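Local coordinates for WbbM protein (Klebsiella pneumoniae, PDB 6U4B) that is a trimeric bifunctional glycosyltransferase that probably polymerises the O-antigen of the bacterial surface, with magnesium bound in one of its catalytic domains, at residues Glu148-Leu153 with Lys276-Gln281; Tyr103-Asn108 with Arg282-Asn287. One frame throughout, in Å; residues are numbered along the deposited sequence.

Interaction 1 of 2, residues Glu148-Leu153 with Lys276-Gln281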
loop_
_atom_site.group_PDB
_atom_site.type_symbol
_atom_site.label_atom_id
_atom_site.label_comp_id
_atom_site.label_asym_id
_atom_site.label_seq_id
_atom_site.Cartn_x
_atom_site.Cartn_y
_atom_site.Cartn_z
ATOM N N GLU A 148 15.421 62.477 7.780
ATOM C CA GLU A 148 14.839 63.645 7.110
ATOM C C GLU A 148 15.493 63.973 5.767
ATOM O O GLU A 148 14.952 63.641 4.707
ATOM C CB GLU A 148 14.927 64.872 8.017
ATOM C CG GLU A 148 13.649 65.687 8.045
ATOM C CD GLU A 148 13.069 65.930 6.654
ATOM O OE1 GLU A 148 13.767 66.524 5.806
ATOM O OE2 GLU A 148 11.912 65.522 6.403
ATOM N N GLY A 149 16.658 64.620 5.793
ATOM C CA GLY A 149 17.350 64.971 4.566
ATOM C C GLY A 149 18.616 64.169 4.350
ATOM O O GLY A 149 19.564 64.651 3.725
ATOM N N ILE A 150 18.635 62.939 4.855
ATOM C CA ILE A 150 19.820 62.092 4.821
ATOM C C ILE A 150 19.688 61.095 3.681
ATOM O O ILE A 150 18.593 60.620 3.363
ATOM C CB ILE A 150 20.021 61.377 6.175
ATOM C CG1 ILE A 150 19.907 62.375 7.327
ATOM C CG2 ILE A 150 21.376 60.682 6.225
ATOM C CD1 ILE A 150 20.922 63.504 7.260
ATOM N N ASP A 151 20.821 60.776 3.055
ATOM C CA ASP A 151 20.847 59.781 1.990
ATOM C C ASP A 151 21.054 58.368 2.529
ATOM O O ASP A 151 20.336 57.440 2.140
ATOM C CB ASP A 151 21.945 60.115 0.976
ATOM C CG ASP A 151 21.701 61.428 0.258
ATOM O OD1 ASP A 151 22.471 62.386 0.486
ATOM O OD2 ASP A 151 20.733 61.506 -0.534
ATOM N N ILE A 152 22.025 58.191 3.422
ATOM C CA ILE A 152 22.378 56.881 3.960
ATOM C C ILE A 152 22.616 57.013 5.456
ATOM O O ILE A 152 23.344 57.910 5.895
ATOM C CB ILE A 152 23.630 56.291 3.280
ATOM C CG1 ILE A 152 23.390 56.062 1.787
ATOM C CG2 ILE A 152 24.044 54.986 3.953
ATOM C CD1 ILE A 152 24.609 55.567 1.053
ATOM N N LEU A 153 22.016 56.112 6.235
ATOM C CA LEU A 153 22.281 55.989 7.662
ATOM C C LEU A 153 22.885 54.617 7.924
ATOM O O LEU A 153 22.504 53.634 7.281
ATOM C CB LEU A 153 21.006 56.178 8.496
ATOM C CG LEU A 153 20.196 57.463 8.290
ATOM C CD1 LEU A 153 19.200 57.324 7.142
ATOM C CD2 LEU A 153 19.487 57.849 9.573
ATOM N N LYS A 276 25.009 62.715 2.044
ATOM C CA LYS A 276 24.794 63.027 3.451
ATOM C C LYS A 276 24.646 61.720 4.222
ATOM O O LYS A 276 23.676 60.978 4.030
ATOM C CB LYS A 276 23.580 63.936 3.622
ATOM C CG LYS A 276 23.799 65.303 2.995
ATOM C CD LYS A 276 22.629 66.239 3.216
ATOM C CE LYS A 276 23.031 67.671 2.903
ATOM N NZ LYS A 276 23.845 67.761 1.656
ATOM N N VAL A 277 25.618 61.442 5.085
ATOM C CA VAL A 277 25.696 60.206 5.850
ATOM C C VAL A 277 25.517 60.548 7.322
ATOM O O VAL A 277 26.138 61.493 7.827
ATOM C CB VAL A 277 27.038 59.493 5.606
ATOM C CG1 VAL A 277 27.284 58.432 6.659
ATOM C CG2 VAL A 277 27.076 58.893 4.207
ATOM N N LYS A 278 24.659 59.795 8.008
ATOM C CA LYS A 278 24.443 59.966 9.441
ATOM C C LYS A 278 24.823 58.667 10.139
ATOM O O LYS A 278 24.138 57.649 9.986
ATOM C CB LYS A 278 22.997 60.355 9.751
ATOM C CG LYS A 278 22.772 60.738 11.210
ATOM C CD LYS A 278 21.314 61.076 11.506
ATOM C CE LYS A 278 20.912 62.418 10.913
ATOM N NZ LYS A 278 19.540 62.817 11.340
ATOM N N GLU A 279 25.916 58.702 10.896
ATOM C CA GLU A 279 26.367 57.535 11.639
ATOM C C GLU A 279 25.614 57.435 12.960
ATOM O O GLU A 279 25.524 58.412 13.710
ATOM C CB GLU A 279 27.873 57.605 11.887
ATOM C CG GLU A 279 28.708 57.422 10.629
ATOM C CD GLU A 279 30.197 57.567 10.882
ATOM O OE1 GLU A 279 30.965 57.610 9.899
ATOM O OE2 GLU A 279 30.602 57.637 12.062
ATOM N N LEU A 280 25.074 56.253 13.238
ATOM C CA LEU A 280 24.278 56.009 14.429
ATOM C C LEU A 280 24.976 54.990 15.320
ATOM O O LEU A 280 25.830 54.221 14.868
ATOM C CB LEU A 280 22.877 55.504 14.057
ATOM C CG LEU A 280 22.088 56.343 13.051
ATOM C CD1 LEU A 280 20.867 55.575 12.573
ATOM C CD2 LEU A 280 21.682 57.679 13.658
ATOM N N GLN A 281 24.603 54.988 16.596
ATOM C CA GLN A 281 25.118 53.988 17.520
ATOM C C GLN A 281 24.502 52.621 17.229
ATOM O O GLN A 281 23.397 52.515 16.690
ATOM C CB GLN A 281 24.827 54.388 18.968
ATOM C CG GLN A 281 25.502 55.675 19.432
ATOM C CD GLN A 281 25.305 55.927 20.918
ATOM O OE1 GLN A 281 24.232 56.345 21.353
ATOM N NE2 GLN A 281 26.340 55.661 21.704
#

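Interaction 2 of 2, residues Tyr103-Asn108 with Arg282-Asn287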
loop_
_atom_site.group_PDB
_atom_site.type_symbol
_atom_site.label_atom_id
_atom_site.label_comp_id
_atom_site.label_asym_id
_atom_site.label_seq_id
_atom_site.Cartn_x
_atom_site.Cartn_y
_atom_site.Cartn_z
ATOM N N TYR A 103 18.515 40.858 14.133
ATOM C CA TYR A 103 17.395 40.561 15.017
ATOM C C TYR A 103 17.684 40.900 16.472
ATOM O O TYR A 103 16.745 41.169 17.227
ATOM C CB TYR A 103 16.973 39.084 14.899
ATOM C CG TYR A 103 17.895 38.073 15.548
ATOM C CD1 TYR A 103 17.617 37.560 16.810
ATOM C CD2 TYR A 103 19.025 37.603 14.886
ATOM C CE1 TYR A 103 18.445 36.621 17.402
ATOM C CE2 TYR A 103 19.865 36.662 15.474
ATOM C CZ TYR A 103 19.568 36.178 16.733
ATOM O OH TYR A 103 20.395 35.246 17.320
ATOM N N ARG A 104 18.952 40.902 16.887
ATOM C CA ARG A 104 19.317 41.354 18.223
ATOM C C ARG A 104 20.294 42.525 18.192
ATOM O O ARG A 104 20.826 42.907 19.240
ATOM C CB ARG A 104 19.896 40.197 19.042
ATOM C CG ARG A 104 18.844 39.399 19.784
ATOM C CD ARG A 104 19.390 38.077 20.292
ATOM N NE ARG A 104 20.448 38.238 21.281
ATOM C CZ ARG A 104 21.034 37.222 21.907
ATOM N NH1 ARG A 104 21.990 37.450 22.797
ATOM N NH2 ARG A 104 20.661 35.978 21.640
ATOM N N ARG A 105 20.556 43.091 17.016
ATOM C CA ARG A 105 21.411 44.263 16.873
ATOM C C ARG A 105 20.697 45.258 15.973
ATOM O O ARG A 105 20.325 44.921 14.843
ATOM C CB ARG A 105 22.779 43.889 16.294
ATOM C CG ARG A 105 23.643 43.058 17.226
ATOM C CD ARG A 105 24.764 42.374 16.464
ATOM N NE ARG A 105 25.750 41.766 17.353
ATOM C CZ ARG A 105 25.688 40.516 17.802
ATOM N NH1 ARG A 105 24.680 39.728 17.452
ATOM N NH2 ARG A 105 26.637 40.054 18.606
ATOM N N HIS A 106 20.493 46.471 16.474
ATOM C CA HIS A 106 19.710 47.483 15.781
ATOM C C HIS A 106 20.484 48.797 15.757
ATOM O O HIS A 106 21.599 48.899 16.275
ATOM C CB HIS A 106 18.340 47.662 16.452
ATOM C CG HIS A 106 17.555 46.392 16.562
ATOM N ND1 HIS A 106 17.067 45.920 17.761
ATOM C CD2 HIS A 106 17.172 45.496 15.621
ATOM C CE1 HIS A 106 16.420 44.786 17.555
ATOM N NE2 HIS A 106 16.468 44.507 16.265
ATOM N N LEU A 107 19.873 49.812 15.152
ATOM C CA LEU A 107 20.446 51.147 15.089
ATOM C C LEU A 107 19.695 52.078 16.032
ATOM O O LEU A 107 18.475 51.965 16.194
ATOM C CB LEU A 107 20.393 51.701 13.666
ATOM C CG LEU A 107 21.193 50.965 12.591
ATOM C CD1 LEU A 107 20.754 51.439 11.216
ATOM C CD2 LEU A 107 22.683 51.180 12.784
ATOM N N ASN A 108 20.432 52.995 16.649
ATOM C CA ASN A 108 19.854 54.012 17.519
ATOM C C ASN A 108 19.471 55.210 16.658
ATOM O O ASN A 108 20.340 55.928 16.155
ATOM C CB ASN A 108 20.846 54.399 18.612
ATOM C CG ASN A 108 20.346 55.529 19.494
ATOM O OD1 ASN A 108 19.186 55.936 19.418
ATOM N ND2 ASN A 108 21.225 56.034 20.350
ATOM N N ARG A 282 25.232 51.570 17.593
ATOM C CA ARG A 282 24.760 50.197 17.488
ATOM C C ARG A 282 24.248 49.721 18.840
ATOM O O ARG A 282 24.788 50.084 19.885
ATOM C CB ARG A 282 25.870 49.253 17.016
ATOM C CG ARG A 282 26.480 49.610 15.680
ATOM C CD ARG A 282 27.473 48.550 15.212
ATOM N NE ARG A 282 28.772 48.654 15.876
ATOM C CZ ARG A 282 29.779 49.405 15.437
ATOM N NH1 ARG A 282 29.640 50.129 14.333
ATOM N NH2 ARG A 282 30.926 49.439 16.102
ATOM N N THR A 283 23.205 48.896 18.811
ATOM C CA THR A 283 22.672 48.288 20.021
ATOM C C THR A 283 22.896 46.781 20.002
ATOM O O THR A 283 23.101 46.169 18.950
ATOM C CB THR A 283 21.175 48.582 20.192
ATOM O OG1 THR A 283 20.410 47.728 19.330
ATOM C CG2 THR A 283 20.868 50.037 19.863
ATOM N N PHE A 284 22.859 46.187 21.192
ATOM C CA PHE A 284 22.896 44.740 21.334
ATOM C C PHE A 284 21.952 44.320 22.449
ATOM O O PHE A 284 21.917 44.941 23.514
ATOM C CB PHE A 284 24.307 44.215 21.633
ATOM C CG PHE A 284 24.350 42.733 21.897
ATOM C CD1 PHE A 284 24.589 42.246 23.173
ATOM C CD2 PHE A 284 24.124 41.825 20.874
ATOM C CE1 PHE A 284 24.618 40.884 23.419
ATOM C CE2 PHE A 284 24.151 40.461 21.114
ATOM C CZ PHE A 284 24.400 39.992 22.388
ATOM N N VAL A 285 21.194 43.257 22.192
ATOM C CA VAL A 285 20.234 42.701 23.137
ATOM C C VAL A 285 20.835 41.425 23.709
ATOM O O VAL A 285 21.049 40.450 22.979
ATOM C CB VAL A 285 18.881 42.428 22.463
ATOM C CG1 VAL A 285 17.916 41.801 23.447
ATOM C CG2 VAL A 285 18.315 43.719 21.894
ATOM N N SER A 286 21.102 41.429 25.018
ATOM C CA SER A 286 21.853 40.343 25.637
ATOM C C SER A 286 20.998 39.129 25.975
ATOM O O SER A 286 21.546 38.033 26.133
ATOM C CB SER A 286 22.556 40.851 26.899
ATOM O OG SER A 286 21.694 41.669 27.670
ATOM N N ASN A 287 19.680 39.285 26.087
ATOM C CA ASN A 287 18.786 38.185 26.433
ATOM C C ASN A 287 17.776 37.987 25.312
ATOM O O ASN A 287 16.961 38.875 25.041
ATOM C CB ASN A 287 18.072 38.450 27.761
ATOM C CG ASN A 287 19.014 38.412 28.947
ATOM O OD1 ASN A 287 19.915 37.576 29.014
ATOM N ND2 ASN A 287 18.810 39.322 29.894
#

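Interaction 1 of 2, residues Glu148-Leu153 with Lys276-Gln281
Just ahead of two paired strands, the Asp151 carboxylate and backbone bond to the Lys276 backbone. The Lys276 N-H runs almost straight (170°) to Asp151 OD1 at 3.0 Å, using the lone pair that faces away from OD2. In return Lys276 O is gripped twice, by Asp151 N at 3.0 Å and by Ile152 N at 3.3 Å. The Asp151 carboxylate is turned back beside its own backbone N (chi1 -64°), which lets OD1 and N bond to the same residue. One step on, Lys278 N donates to Ile152 O at 3.1 Å, the next bond of a parallel pairing. Strands 152-159 and 277-285 are neighbours in the mixed sheet of the N-terminal half, which carries the DUF4422 family region. On the Leu153 face, the Lys278 side chain bends at chi3 (-73°) and crosses Ile150 at about a right angle, its CE 3.7 Å from Ile150 CG1. Leu153 lies alongside this lysine chain, pointing the same way, and its CD2 also reaches Leu280 CD1 at 4.0 Å. Ile150 CG2 presses on Lys276 O at 3.2 Å. Farther out, Cys146 O at the end of helix 140-146 takes a hydrogen bond from Lys278 NZ, while Arg219 forms a salt bridge with Asp151 OD2 and helps fix the carboxylate that receives Lys276 N.

Interaction 2 of 2, residues Tyr103-Asn108 with Arg282-Asn287
The Arg105 guanidinium has the Phe284 ring over one face, with CE2 3.4 Å above its plane and offset toward the rim. The two planes are 48° apart, so this is a tilted contact and not a flat stack; Arg105 CG meets the phenyl edge in the ring plane. Both side chains run alongside each other in the same direction. Here the loop after strand 97-102 runs roughly antiparallel to the end of strand 277-285, bridged at Leu107 and Arg282, while strand 122-125 pairs with 277-285 through Val123 and His125. At the edge of the Arg104 guanidinium sits Val285 O, 19° out of its plane. Arg104 NE donates to Val285 O at 2.9 Å, and Arg104 NH1 adds a weak bond to it at 3.1 Å, a two-pronged grip on one carbonyl. The main chains are tied by Val285 N to Arg104 O at 3.0 Å and by Thr283 N to His106 O at 3.0 Å. The bend at chi3 (64°) in Arg104 turns its guanidinium to Val285 O, and Glu288 takes NH2 in a salt bridge. Tyr132 OH hydrogen-bonds both His106 ND1 and Thr283 OG1, joining the two side chains through one hydroxyl. Thr283 OG1 also lies 3.5 Å from His106 CB and accepts the His106 N-H at 3.1 Å.

Interactions 1 and 2 share strand 277-285: residues 276-281 pair with strand 152-159, and residues 282-287 take up the loop 103-108. They meet where Gln281 O lies 3.0 Å from Asn108 N, probably hydrogen-bonded. Interaction 1 is centred about 34 Å from the centre of the chain, interaction 2 about 20 Å. Each is partly buried: Leu153 and Leu280 are enclosed but Lys276 exposed in the first, Thr283 and Val285 enclosed but Arg105 exposed in the second. Interaction 1 is a parallel strand pairing with a carboxylate at its start. Interaction 2 runs the other way, has a single bridge, and relies more on arginine side chains. Neither touches another subunit.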